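Avidin-related protein 4/5 (Gallus gallus, PDB 1Y55) binds biotin with high affinity, as a heat-stable, tetrameric relative of avidin. Local coordinates at residues Gly27-Thr32 against Gly51-Arg56; Cys4-Lys9 against Gly79-Asp84; Glu89-Met94 against Asn116-Leu121; Asn12-Ile17 against Thr35-Asn40. The protein carries 1 engineered substitution. All coordinates share one frame; numbering follows the deposited sequence.

In the fold
The eight antiparallel strands close into a barrel, and the four contacts sample its ends and wall. Contacts 2 and 3 lie with centres about 7 Å apart and use strands that are neighbours in the sheet, 74-83 beside 89-98 and 8-12 beside 111-120. Contact 1, on strands 28-34 and 47-53, touches contact 2 through F29, L6 and Q53. Contact 4 joins two loops, its centre about 21 Å from that of contact 1, on the opposite side of the chain's centre. Along the sequence contacts 1 and 4 interleave inside the loop closed by contact 2, and contact 3 follows. Contacts 3 and 4 hydrogen-bond biotin; the L6 side chain of contact 2 lies about 14 Å from it.

Contact 1. Residues Gly27-Thr32 against Gly51-Arg56; sequences GEFTGT and GIQHKR. With FMT (formic acid), chain E.
Three backbone hydrogen bonds tie antiparallel strands 28-34 and 47-53. F29 and G51 form a hydrogen-bonded pair, with F29 N giving to G51 O at 2.9 Å and G51 N returning one to F29 O nearly along the C=O axis. Two residues on, past non-hydrogen-bonded E28 and I52, Q53 N meets G27 O at 2.8 Å, from above the carbonyl plane. A formic acid molecule, probably from the crystallisation liquor, is gripped by R56: its O1 accepts from R56 NE at 2.8 Å, while its O2 takes K55 N.

The packing centres on F29. With chi1 at 57°, CG stands between the backbone N and the carbonyl carbon, and the ring folds back over its pair partner, G51 CA making a CH-pi contact 4.0 Å from the ring centroid. A side chain on G51 would run into F29 CZ, which explains the glycine. G27, at a phi of 91°, likewise leaves room for Q53 O. An alanine in place of F29 would remove the ring that lies over G51 and touches L6 and I20, and would probably leave the barrel interior less well packed.

On the outer face, E28 and I52 pack on the second subunit, and E28 OE1 is bonded to N24 ND2. The chemistry divides: backbone bonds set the register, an aromatic ring packs into the interior, and polar groups gather at the strand's end.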
loop_
_atom_site.group_PDB
_atom_site.type_symbol
_atom_site.label_atom_id
_atom_site.label_comp_id
_atom_site.label_asym_id
_atom_site.label_seq_id
_atom_site.Cartn_x
_atom_site.Cartn_y
_atom_site.Cartn_z
ATOM N N GLY A 27 -9.757 -10.438 22.208
ATOM C CA GLY A 27 -8.580 -9.881 21.576
ATOM C C GLY A 27 -8.609 -8.376 21.427
ATOM O O GLY A 27 -7.660 -7.822 20.865
ATOM N N GLU A 28 -9.629 -7.699 21.935
ATOM C CA GLU A 28 -9.710 -6.256 21.814
ATOM C C GLU A 28 -8.797 -5.561 22.815
ATOM O O GLU A 28 -8.619 -6.018 23.943
ATOM C CB GLU A 28 -11.135 -5.771 22.028
ATOM C CG GLU A 28 -12.139 -6.393 21.089
ATOM C CD GLU A 28 -13.552 -6.045 21.483
ATOM O OE1 GLU A 28 -13.859 -6.083 22.702
ATOM O OE2 GLU A 28 -14.351 -5.760 20.573
ATOM N N PHE A 29 -8.242 -4.429 22.401
ATOM C CA PHE A 29 -7.383 -3.619 23.257
ATOM C C PHE A 29 -7.513 -2.151 22.920
ATOM O O PHE A 29 -7.813 -1.765 21.794
ATOM C CB PHE A 29 -5.920 -4.059 23.159
ATOM C CG PHE A 29 -5.354 -4.026 21.764
ATOM C CD1 PHE A 29 -4.767 -2.873 21.248
ATOM C CD2 PHE A 29 -5.389 -5.154 20.965
ATOM C CE1 PHE A 29 -4.235 -2.854 19.962
ATOM C CE2 PHE A 29 -4.869 -5.132 19.671
ATOM C CZ PHE A 29 -4.282 -3.981 19.171
ATOM N N THR A 30 -7.260 -1.341 23.932
ATOM C CA THR A 30 -7.123 0.085 23.769
ATOM C C THR A 30 -5.737 0.515 24.199
ATOM O O THR A 30 -4.970 -0.267 24.744
ATOM C CB THR A 30 -8.218 0.801 24.540
ATOM O OG1 THR A 30 -8.369 2.147 24.046
ATOM C CG2 THR A 30 -7.908 0.854 26.042
ATOM N N GLY A 31 -5.413 1.761 23.924
ATOM C CA GLY A 31 -4.129 2.282 24.289
ATOM C C GLY A 31 -3.969 3.713 23.842
ATOM O O GLY A 31 -4.919 4.392 23.458
ATOM N N THR A 32 -2.729 4.169 23.902
ATOM C CA THR A 32 -2.365 5.509 23.451
ATOM C C THR A 32 -1.132 5.431 22.563
ATOM O O THR A 32 -0.337 4.494 22.641
ATOM C CB THR A 32 -2.096 6.459 24.616
ATOM O OG1 THR A 32 -0.967 5.968 25.352
ATOM C CG2 THR A 32 -3.277 6.549 25.577
ATOM N N GLY A 51 -7.959 -1.561 18.897
ATOM C CA GLY A 51 -7.678 -2.635 17.969
ATOM C C GLY A 51 -8.082 -4.007 18.456
ATOM O O GLY A 51 -8.697 -4.164 19.506
ATOM N N ILE A 52 -7.750 -4.989 17.628
ATOM C CA ILE A 52 -8.018 -6.392 17.911
ATOM C C ILE A 52 -6.828 -7.228 17.499
ATOM O O ILE A 52 -6.315 -7.080 16.383
ATOM C CB ILE A 52 -9.279 -6.935 17.195
ATOM C CG1 ILE A 52 -10.428 -5.919 17.118
ATOM C CG2 ILE A 52 -9.754 -8.190 17.908
ATOM C CD1 ILE A 52 -11.606 -6.413 16.289
ATOM N N GLN A 53 -6.414 -8.139 18.373
ATOM C CA GLN A 53 -5.444 -9.177 18.042
ATOM C C GLN A 53 -6.117 -10.533 18.111
ATOM O O GLN A 53 -7.149 -10.699 18.752
ATOM C CB GLN A 53 -4.237 -9.160 19.004
ATOM C CG GLN A 53 -4.527 -9.542 20.457
ATOM C CD GLN A 53 -3.250 -9.883 21.218
ATOM O OE1 GLN A 53 -2.885 -11.069 21.310
ATOM N NE2 GLN A 53 -2.557 -8.877 21.705
ATOM N N HIS A 54 -5.508 -11.511 17.457
ATOM C CA HIS A 54 -5.897 -12.894 17.654
ATOM C C HIS A 54 -5.414 -13.368 19.030
ATOM O O HIS A 54 -4.413 -12.893 19.563
ATOM C CB HIS A 54 -5.362 -13.746 16.528
ATOM C CG HIS A 54 -6.123 -13.567 15.250
ATOM N ND1 HIS A 54 -6.044 -12.477 14.405
ATOM C CD2 HIS A 54 -6.998 -14.420 14.685
ATOM C CE1 HIS A 54 -6.890 -12.674 13.398
ATOM N NE2 HIS A 54 -7.466 -13.847 13.540
ATOM N N LYS A 55 -6.153 -14.311 19.587
ATOM C CA LYS A 55 -6.004 -14.761 20.959
ATOM C C LYS A 55 -5.302 -16.096 21.125
ATOM O O LYS A 55 -4.487 -16.261 22.049
ATOM C CB LYS A 55 -7.384 -14.869 21.584
ATOM C CG LYS A 55 -7.812 -13.612 22.233
ATOM C CD LYS A 55 -7.618 -13.720 23.760
ATOM C CE LYS A 55 -6.539 -12.815 24.267
ATOM N NZ LYS A 55 -6.712 -12.532 25.710
ATOM N N ARG A 56 -5.605 -17.064 20.275
ATOM C CA ARG A 56 -5.091 -18.422 20.469
ATOM C C ARG A 56 -3.641 -18.506 20.013
ATOM O O ARG A 56 -2.833 -19.193 20.626
ATOM C CB ARG A 56 -5.959 -19.438 19.721
ATOM C CG ARG A 56 -7.364 -19.581 20.306
ATOM C CD ARG A 56 -8.340 -20.355 19.423
ATOM N NE ARG A 56 -8.620 -19.645 18.173
ATOM C CZ ARG A 56 -9.341 -20.128 17.173
ATOM N NH1 ARG A 56 -9.870 -21.347 17.234
ATOM N NH2 ARG A 56 -9.521 -19.388 16.086
HETATM C C FMT E . -8.635 -16.093 17.928
HETATM O O1 FMT E . -7.904 -16.944 18.439
HETATM O O2 FMT E . -8.283 -14.923 17.796
#

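Contact 2. Residues Cys4-Lys9 against Gly79-Asp84; sequences CSLTGK and GQCFID
Two cysteines, C4 and C81, face one another, each directing its CB at the other segment. Their CB atoms are crowded, C4 CB lying 3.3 Å from C81 CB. The sulfurs turn away from each other, so that C4 SG and C81 SG stand 4.3 Å apart, well beyond the length of a disulfide in these coordinates. The equivalent cysteines of avidin are disulfide-linked.

C81 SG also meets the CD2 tip of L6 at 3.2 Å, a tight approach modelled for one of two L6 conformers. I83 joins at the edge: its CG1 lies 3.7 Å from C4 SG, and its CD1 reaches C4 N. These small or branched apolar groups suit a seam where a coil lies against a strand.

The contact belongs to the avidin barrel, where the N-terminal segment crosses one end before entering strand 8-12. Strand 74-83 is not a neighbour of strand 8-12 in the sheet, so side chains make this junction. The end of the L6 side chain packs on I20, F62 and L91, and the L6 carbonyl accepts from W10 NE1.

Further out, S5 OG receives a weak hydrogen bond from T7 N, spanning L6. R120 bonds to the carbonyls of S5 and T7, and T7 OG1 is bonded to R21 O. G8 then starts the strand at a phi of 126°, where a side chain would jam against the T7 carbonyl oxygen.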
loop_
_atom_site.group_PDB
_atom_site.type_symbol
_atom_site.label_atom_id
_atom_site.label_comp_id
_atom_site.label_asym_id
_atom_site.label_seq_id
_atom_site.Cartn_x
_atom_site.Cartn_y
_atom_site.Cartn_z
ATOM N N CYS A 4 2.639 -13.951 22.623
ATOM C CA CYS A 4 2.829 -12.493 22.400
ATOM C C CYS A 4 1.442 -11.822 22.662
ATOM O O CYS A 4 0.452 -12.127 21.971
ATOM C CB CYS A 4 3.313 -12.211 20.913
ATOM S SG CYS A 4 4.926 -11.406 20.270
ATOM N N SER A 5 1.364 -10.949 23.672
ATOM C CA SER A 5 0.216 -10.056 23.893
ATOM C C SER A 5 0.718 -8.644 23.614
ATOM O O SER A 5 1.851 -8.322 23.949
ATOM C CB SER A 5 -0.289 -10.183 25.345
ATOM O OG SER A 5 -1.106 -9.094 25.751
ATOM N N LEU A 6 -0.139 -7.799 23.043
ATOM C CA LEU A 6 0.256 -6.426 22.714
ATOM C C LEU A 6 0.294 -5.511 23.942
ATOM O O LEU A 6 0.819 -4.397 23.875
ATOM C CB LEU A 6 -0.643 -5.834 21.617
ATOM C CG LEU A 6 -0.379 -6.272 20.169
ATOM C CD1 LEU A 6 -0.726 -5.171 19.171
ATOM C CD2 LEU A 6 1.054 -6.679 19.961
ATOM N N THR A 7 -0.246 -5.972 25.065
ATOM C CA THR A 7 -0.158 -5.216 26.320
ATOM C C THR A 7 1.278 -4.809 26.686
ATOM O O THR A 7 2.181 -5.634 26.673
ATOM C CB THR A 7 -0.756 -6.036 27.453
ATOM O OG1 THR A 7 -2.115 -6.357 27.137
ATOM C CG2 THR A 7 -0.813 -5.236 28.761
ATOM N N GLY A 8 1.454 -3.527 27.004
ATOM C CA GLY A 8 2.727 -2.959 27.405
ATOM C C GLY A 8 3.110 -1.763 26.563
ATOM O O GLY A 8 2.341 -1.282 25.739
ATOM N N LYS A 9 4.328 -1.275 26.761
ATOM C CA LYS A 9 4.831 -0.096 26.053
ATOM C C LYS A 9 5.840 -0.531 24.993
ATOM O O LYS A 9 6.669 -1.410 25.238
ATOM C CB LYS A 9 5.474 0.874 27.049
ATOM C CG LYS A 9 5.699 2.301 26.543
ATOM C CD LYS A 9 6.327 3.201 27.609
ATOM C CE LYS A 9 5.369 3.568 28.729
ATOM N NZ LYS A 9 4.387 4.598 28.320
ATOM N N GLY A 79 -0.255 -6.002 11.551
ATOM C CA GLY A 79 0.998 -6.712 11.596
ATOM C C GLY A 79 0.905 -7.973 12.408
ATOM O O GLY A 79 -0.186 -8.505 12.653
ATOM N N GLN A 80 2.079 -8.448 12.810
ATOM C CA GLN A 80 2.203 -9.694 13.556
ATOM C C GLN A 80 3.242 -9.514 14.653
ATOM O O GLN A 80 4.240 -8.820 14.470
ATOM C CB GLN A 80 2.558 -10.854 12.604
ATOM C CG GLN A 80 2.540 -12.230 13.249
ATOM C CD GLN A 80 2.634 -13.401 12.270
ATOM O OE1 GLN A 80 2.588 -14.573 12.732
ATOM N NE2 GLN A 80 2.760 -13.162 11.013
ATOM N N CYS A 81 2.982 -10.144 15.800
ATOM C CA CYS A 81 3.958 -10.199 16.899
ATOM C C CYS A 81 4.738 -11.491 16.780
ATOM O O CYS A 81 4.155 -12.580 16.814
ATOM C CB CYS A 81 3.293 -10.164 18.263
ATOM S SG CYS A 81 1.709 -9.387 18.327
ATOM N N PHE A 82 6.046 -11.366 16.620
ATOM C CA PHE A 82 6.940 -12.502 16.561
ATOM C C PHE A 82 7.717 -12.621 17.864
ATOM O O PHE A 82 8.126 -11.620 18.445
ATOM C CB PHE A 82 7.926 -12.347 15.406
ATOM C CG PHE A 82 7.288 -12.384 14.069
ATOM C CD1 PHE A 82 6.840 -13.582 13.547
ATOM C CD2 PHE A 82 7.127 -11.232 13.321
ATOM C CE1 PHE A 82 6.232 -13.621 12.302
ATOM C CE2 PHE A 82 6.534 -11.268 12.069
ATOM C CZ PHE A 82 6.093 -12.470 11.557
ATOM N N ILE A 83 7.929 -13.863 18.291
ATOM C CA ILE A 83 8.787 -14.206 19.421
ATOM C C ILE A 83 9.994 -14.985 18.901
ATOM O O ILE A 83 9.831 -16.028 18.284
ATOM C CB ILE A 83 8.065 -15.130 20.441
ATOM C CG1 ILE A 83 6.707 -14.578 20.865
ATOM C CG2 ILE A 83 8.949 -15.368 21.664
ATOM C CD1 ILE A 83 5.765 -15.657 21.401
ATOM N N ASP A 84 11.174 -14.425 19.146
ATOM C CA ASP A 84 12.515 -14.980 18.891
ATOM C C ASP A 84 12.786 -16.267 19.636
ATOM O O ASP A 84 12.114 -16.575 20.607
ATOM C CB ASP A 84 13.557 -14.055 19.562
ATOM C CG ASP A 84 14.426 -13.323 18.612
ATOM O OD1 ASP A 84 15.052 -12.371 19.119
ATOM O OD2 ASP A 84 14.574 -13.593 17.398
#

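Contact 3. Residues Glu89-Met94 against Asn116-Leu121; sequences EVLKTM and NNFTRL. With BTN (biotin), chain C.
Strands 89-98 and 111-120 are antiparallel neighbours in the avidin barrel, and N116 carries their pairing into the biotin pocket. L91 and F118 form a hydrogen-bonded pair, F118 N reaching L91 O at 2.9 Å in the carbonyl plane. At the next such pair, N116 O accepts twice, from T93 N and from T93 OG1 at 2.7 Å; chi1 of 75° brings the hydroxyl onto a lone pair of that oxygen. The same hydroxyl lies at the edge of the F118 ring. N116 OD1 takes biotin N1 at 2.8 Å with a nearly straight bond.

On the other face, K92 bends at chi2 and chi3 to lie alongside N117 and give NZ to its OD1 from above the amide plane. At the far end R120 grips E89 side-on, NE and NH1 both meeting OE1, with NE at 2.6 Å. A leucine in place of E89 would lose this salt bridge and probably leave the guanidinium held less firmly, by the S5 and T7 carbonyls. Water 1 links E89 O to R120 N.

Inward, L91 and F118 pack on M18 of strand 17-20; strands 74-83 and 8-12 flank the pair, while K92 NZ bonds Y115 OH of a third subunit.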
loop_
_atom_site.group_PDB
_atom_site.type_symbol
_atom_site.label_atom_id
_atom_site.label_comp_id
_atom_site.label_asym_id
_atom_site.label_seq_id
_atom_site.Cartn_x
_atom_site.Cartn_y
_atom_site.Cartn_z
ATOM N N GLU A 89 10.404 -10.079 21.609
ATOM C CA GLU A 89 9.234 -9.800 20.785
ATOM C C GLU A 89 9.444 -8.603 19.874
ATOM O O GLU A 89 10.006 -7.584 20.265
ATOM C CB GLU A 89 8.020 -9.560 21.677
ATOM C CG GLU A 89 7.645 -10.830 22.425
ATOM C CD GLU A 89 6.542 -10.669 23.449
ATOM O OE1 GLU A 89 6.299 -9.555 23.889
ATOM O OE2 GLU A 89 5.932 -11.678 23.829
ATOM N N VAL A 90 8.990 -8.742 18.642
ATOM C CA VAL A 90 9.004 -7.666 17.661
ATOM C C VAL A 90 7.627 -7.609 17.026
ATOM O O VAL A 90 7.051 -8.640 16.676
ATOM C CB VAL A 90 10.064 -7.919 16.548
ATOM C CG1 VAL A 90 9.969 -6.883 15.425
ATOM C CG2 VAL A 90 11.482 -7.946 17.123
ATOM N N LEU A 91 7.106 -6.399 16.864
ATOM C CA LEU A 91 5.933 -6.189 16.011
ATOM C C LEU A 91 6.404 -5.713 14.652
ATOM O O LEU A 91 7.054 -4.670 14.553
ATOM C CB LEU A 91 4.949 -5.165 16.568
ATOM C CG LEU A 91 4.580 -5.267 18.039
ATOM C CD1 LEU A 91 3.596 -4.182 18.405
ATOM C CD2 LEU A 91 4.024 -6.644 18.364
ATOM N N LYS A 92 6.067 -6.461 13.607
ATOM C CA LYS A 92 6.274 -6.029 12.231
ATOM C C LYS A 92 4.933 -5.507 11.741
ATOM O O LYS A 92 3.940 -6.227 11.802
ATOM C CB LYS A 92 6.734 -7.207 11.366
ATOM C CG LYS A 92 8.081 -7.792 11.766
ATOM C CD LYS A 92 9.245 -6.863 11.480
ATOM C CE LYS A 92 9.591 -6.804 9.997
ATOM N NZ LYS A 92 10.744 -5.917 9.724
ATOM N N THR A 93 4.888 -4.257 11.302
ATOM C CA THR A 93 3.645 -3.639 10.872
ATOM C C THR A 93 3.772 -2.882 9.571
ATOM O O THR A 93 4.853 -2.421 9.170
ATOM C CB THR A 93 3.074 -2.650 11.931
ATOM O OG1 THR A 93 3.824 -1.425 11.960
ATOM C CG2 THR A 93 3.071 -3.242 13.319
ATOM N N MET A 94 2.605 -2.671 9.001
ATOM C CA MET A 94 2.438 -1.735 7.939
ATOM C C MET A 94 1.198 -0.927 8.212
ATOM O O MET A 94 0.272 -1.379 8.899
ATOM C CB MET A 94 2.389 -2.489 6.622
ATOM C CG MET A 94 3.748 -3.139 6.367
ATOM S SD MET A 94 3.973 -3.854 4.870
ATOM C CE MET A 94 4.067 -2.023 3.923
ATOM N N ASN A 116 6.395 0.022 10.050
ATOM C CA ASN A 116 7.038 0.312 11.315
ATOM C C ASN A 116 7.366 -0.984 12.027
ATOM O O ASN A 116 6.530 -1.878 12.128
ATOM C CB ASN A 116 6.157 1.148 12.266
ATOM C CG ASN A 116 6.198 2.646 12.012
ATOM O OD1 ASN A 116 5.148 3.272 11.853
ATOM N ND2 ASN A 116 7.388 3.237 12.064
ATOM N N ASN A 117 8.565 -1.042 12.593
ATOM C CA ASN A 117 8.991 -2.138 13.444
ATOM C C ASN A 117 8.989 -1.658 14.876
ATOM O O ASN A 117 9.545 -0.603 15.161
ATOM C CB ASN A 117 10.391 -2.568 12.998
ATOM C CG ASN A 117 10.420 -2.954 11.512
ATOM O OD1 ASN A 117 9.580 -3.703 11.076
ATOM N ND2 ASN A 117 11.364 -2.422 10.749
ATOM N N PHE A 118 8.347 -2.413 15.769
ATOM C CA PHE A 118 8.251 -2.035 17.177
ATOM C C PHE A 118 8.964 -3.075 18.038
ATOM O O PHE A 118 8.884 -4.280 17.790
ATOM C CB PHE A 118 6.798 -1.973 17.693
ATOM C CG PHE A 118 5.907 -0.924 17.048
ATOM C CD1 PHE A 118 5.539 0.216 17.755
ATOM C CD2 PHE A 118 5.372 -1.105 15.784
ATOM C CE1 PHE A 118 4.674 1.164 17.207
ATOM C CE2 PHE A 118 4.513 -0.163 15.235
ATOM C CZ PHE A 118 4.156 0.966 15.947
ATOM N N THR A 119 9.610 -2.579 19.096
ATOM C CA THR A 119 10.158 -3.427 20.145
ATOM C C THR A 119 9.729 -2.867 21.496
ATOM O O THR A 119 9.305 -1.728 21.612
ATOM C CB THR A 119 11.691 -3.514 20.056
ATOM O OG1 THR A 119 12.253 -2.201 20.085
ATOM C CG2 THR A 119 12.153 -4.169 18.742
ATOM N N ARG A 120 9.830 -3.694 22.528
ATOM C CA ARG A 120 9.334 -3.304 23.840
ATOM C C ARG A 120 10.195 -2.242 24.483
ATOM O O ARG A 120 11.416 -2.226 24.341
ATOM C CB ARG A 120 9.235 -4.521 24.770
ATOM C CG ARG A 120 8.067 -5.438 24.423
ATOM C CD ARG A 120 7.738 -6.427 25.534
ATOM N NE ARG A 120 6.656 -7.347 25.206
ATOM C CZ ARG A 120 5.347 -7.083 25.307
ATOM N NH1 ARG A 120 4.455 -8.009 25.001
ATOM N NH2 ARG A 120 4.918 -5.888 25.679
ATOM N N LEU A 121 9.563 -1.338 25.200
ATOM C CA LEU A 121 10.370 -0.297 25.812
ATOM C C LEU A 121 11.352 -0.886 26.829
ATOM O O LEU A 121 12.559 -0.600 26.773
ATOM C CB LEU A 121 9.516 0.840 26.370
ATOM C CG LEU A 121 10.345 1.841 27.174
ATOM C CD1 LEU A 121 11.241 2.628 26.242
ATOM C CD2 LEU A 121 9.496 2.773 28.002
HETATM C C11 BTN C . -0.798 13.538 11.408
HETATM O O11 BTN C . 0.396 13.791 10.793
HETATM O O12 BTN C . -1.823 14.311 11.237
HETATM C C10 BTN C . -0.974 12.384 12.293
HETATM C C9 BTN C . 0.301 11.688 12.706
HETATM C C8 BTN C . 0.718 10.609 11.711
HETATM C C7 BTN C . 2.003 9.904 12.162
HETATM C C2 BTN C . 2.370 8.674 11.287
HETATM S S1 BTN C . 1.304 7.273 11.470
HETATM C C6 BTN C . 2.458 6.320 10.464
HETATM C C5 BTN C . 3.847 6.724 10.951
HETATM N N1 BTN C . 4.304 5.948 12.088
HETATM C C3 BTN C . 4.445 6.715 13.156
HETATM O O3 BTN C . 4.843 6.255 14.330
HETATM N N2 BTN C . 4.147 7.974 12.905
HETATM C C4 BTN C . 3.796 8.157 11.506
HETATM O O HOH W 1 11.250 -6.253 22.215
HETATM O O HOH W 2 7.434 -3.602 9.427
#

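Contact 4. Residues Asn12-Ile17 against Thr35-Asn40; sequences NNLGSI and TAVADN. With BTN (biotin), chain C.
Two loops meet at the mouth of the avidin barrel and wrap the ureido ring of biotin: a type I beta turn from N12 to G15, with an Asx turn inside it, and the loop at T35-N40.

Hydrogen bonds shape the protein first. With CG in the crowded position between its backbone N and carbonyl carbon, N12 turns OD1 back to accept from L14 N at 2.9 Å and from S16 N. G15, at a phi of 94°, closes the turn where a side chain would be jammed. Between the loops, A36 N gives to S16 OG at 2.9 Å, almost straight.

Bonds to the ligand use the same groups. Biotin O3 receives S16 OG at 2.7 Å and N12 ND2, donors that would probably polarise the ureido carbonyl. S16 OG therefore accepts from A36 and donates to biotin, as a hydroxyl can. At the other end of the ligand, D39 N holds the carboxylate oxygen O11.

Apolar contact is lighter: L14 CD1 touches V37 CG2 at 4.1 Å, and both side chains pack on W108 of the fourth subunit.

T35 OG1, anti to its backbone N, gives its proton to V37 O at 2.6 Å and accepts biotin N2 at 2.9 Å.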
loop_
_atom_site.group_PDB
_atom_site.type_symbol
_atom_site.label_atom_id
_atom_site.label_comp_id
_atom_site.label_asym_id
_atom_site.label_seq_id
_atom_site.Cartn_x
_atom_site.Cartn_y
_atom_site.Cartn_z
ATOM N N ASN A 12 8.914 2.421 18.188
ATOM C CA ASN A 12 9.198 2.018 16.818
ATOM C C ASN A 12 10.435 2.687 16.260
ATOM O O ASN A 12 11.104 3.485 16.924
ATOM C CB ASN A 12 7.958 2.139 15.892
ATOM C CG ASN A 12 7.579 3.560 15.537
ATOM O OD1 ASN A 12 8.398 4.482 15.560
ATOM N ND2 ASN A 12 6.301 3.736 15.193
ATOM N N ASN A 13 10.741 2.340 15.014
ATOM C CA ASN A 13 11.960 2.785 14.350
ATOM C C ASN A 13 12.019 4.306 14.128
ATOM O O ASN A 13 13.104 4.831 13.914
ATOM C CB ASN A 13 12.141 2.049 13.025
ATOM C CG ASN A 13 10.938 2.205 12.119
ATOM O OD1 ASN A 13 9.874 1.650 12.398
ATOM N ND2 ASN A 13 11.091 2.974 11.055
ATOM N N LEU A 14 10.873 4.994 14.168
ATOM C CA LEU A 14 10.820 6.446 14.068
ATOM C C LEU A 14 10.916 7.117 15.430
ATOM O O LEU A 14 10.963 8.341 15.498
ATOM C CB LEU A 14 9.526 6.892 13.374
ATOM C CG LEU A 14 9.276 6.339 11.980
ATOM C CD1 LEU A 14 7.910 6.771 11.450
ATOM C CD2 LEU A 14 10.372 6.731 11.025
ATOM N N GLY A 15 10.913 6.336 16.507
ATOM C CA GLY A 15 10.945 6.856 17.859
ATOM C C GLY A 15 9.577 7.037 18.501
ATOM O O GLY A 15 9.494 7.479 19.639
ATOM N N SER A 16 8.488 6.732 17.791
ATOM C CA SER A 16 7.162 6.832 18.381
ATOM C C SER A 16 7.001 5.829 19.503
ATOM O O SER A 16 7.645 4.786 19.496
ATOM C CB SER A 16 6.111 6.582 17.317
ATOM O OG SER A 16 6.239 7.525 16.278
ATOM N N ILE A 17 6.118 6.141 20.444
ATOM C CA ILE A 17 5.829 5.274 21.583
ATOM C C ILE A 17 4.356 4.937 21.595
ATOM O O ILE A 17 3.525 5.803 21.396
ATOM C CB ILE A 17 6.199 5.942 22.917
ATOM C CG1 ILE A 17 7.676 6.280 22.940
ATOM C CG2 ILE A 17 5.804 5.059 24.101
ATOM C CD1 ILE A 17 8.072 7.062 24.165
ATOM N N THR A 35 3.140 9.847 18.582
ATOM C CA THR A 35 3.953 9.829 17.385
ATOM C C THR A 35 5.136 10.781 17.510
ATOM O O THR A 35 5.008 11.877 18.054
ATOM C CB THR A 35 3.135 10.127 16.127
ATOM O OG1 THR A 35 4.013 10.019 14.991
ATOM C CG2 THR A 35 2.486 11.519 16.134
ATOM N N ALA A 36 6.292 10.353 16.999
ATOM C CA ALA A 36 7.465 11.214 16.971
ATOM C C ALA A 36 7.400 12.234 15.838
ATOM O O ALA A 36 8.090 13.262 15.896
ATOM C CB ALA A 36 8.719 10.380 16.829
ATOM N N VAL A 37 6.621 11.925 14.797
ATOM C CA VAL A 37 6.560 12.700 13.561
ATOM C C VAL A 37 5.107 12.975 13.192
ATOM O O VAL A 37 4.190 12.217 13.527
ATOM C CB VAL A 37 7.274 11.985 12.382
ATOM C CG1 VAL A 37 8.772 11.877 12.656
ATOM C CG2 VAL A 37 6.669 10.607 12.107
ATOM N N ALA A 38 4.897 14.044 12.436
ATOM C CA ALA A 38 3.565 14.383 11.937
ATOM C C ALA A 38 3.717 15.377 10.810
ATOM O O ALA A 38 4.787 15.934 10.597
ATOM C CB ALA A 38 2.703 14.975 13.042
ATOM N N ASP A 39 2.638 15.629 10.091
ATOM C CA ASP A 39 2.640 16.714 9.113
ATOM C C ASP A 39 2.980 18.052 9.782
ATOM O O ASP A 39 3.718 18.874 9.219
ATOM C CB ASP A 39 1.279 16.816 8.430
ATOM C CG ASP A 39 1.021 15.688 7.474
ATOM O OD1 ASP A 39 1.958 15.315 6.732
ATOM O OD2 ASP A 39 -0.106 15.161 7.393
ATOM N N ASN A 40 2.441 18.253 10.984
ATOM C CA ASN A 40 2.658 19.460 11.777
ATOM C C ASN A 40 3.073 19.050 13.177
ATOM O O ASN A 40 2.234 18.951 14.075
ATOM C CB ASN A 40 1.380 20.293 11.804
ATOM C CG ASN A 40 0.963 20.734 10.425
ATOM O OD1 ASN A 40 1.605 21.592 9.815
ATOM N ND2 ASN A 40 -0.090 20.118 9.901
HETATM C C11 BTN C . -0.798 13.538 11.408
HETATM O O11 BTN C . 0.396 13.791 10.793
HETATM O O12 BTN C . -1.823 14.311 11.237
HETATM C C10 BTN C . -0.974 12.384 12.293
HETATM C C9 BTN C . 0.301 11.688 12.706
HETATM C C8 BTN C . 0.718 10.609 11.711
HETATM C C7 BTN C . 2.003 9.904 12.162
HETATM C C2 BTN C . 2.370 8.674 11.287
HETATM S S1 BTN C . 1.304 7.273 11.470
HETATM C C6 BTN C . 2.458 6.320 10.464
HETATM C C5 BTN C . 3.847 6.724 10.951
HETATM N N1 BTN C . 4.304 5.948 12.088
HETATM C C3 BTN C . 4.445 6.715 13.156
HETATM O O3 BTN C . 4.843 6.255 14.330
HETATM N N2 BTN C . 4.147 7.974 12.905
HETATM C C4 BTN C . 3.796 8.157 11.506
#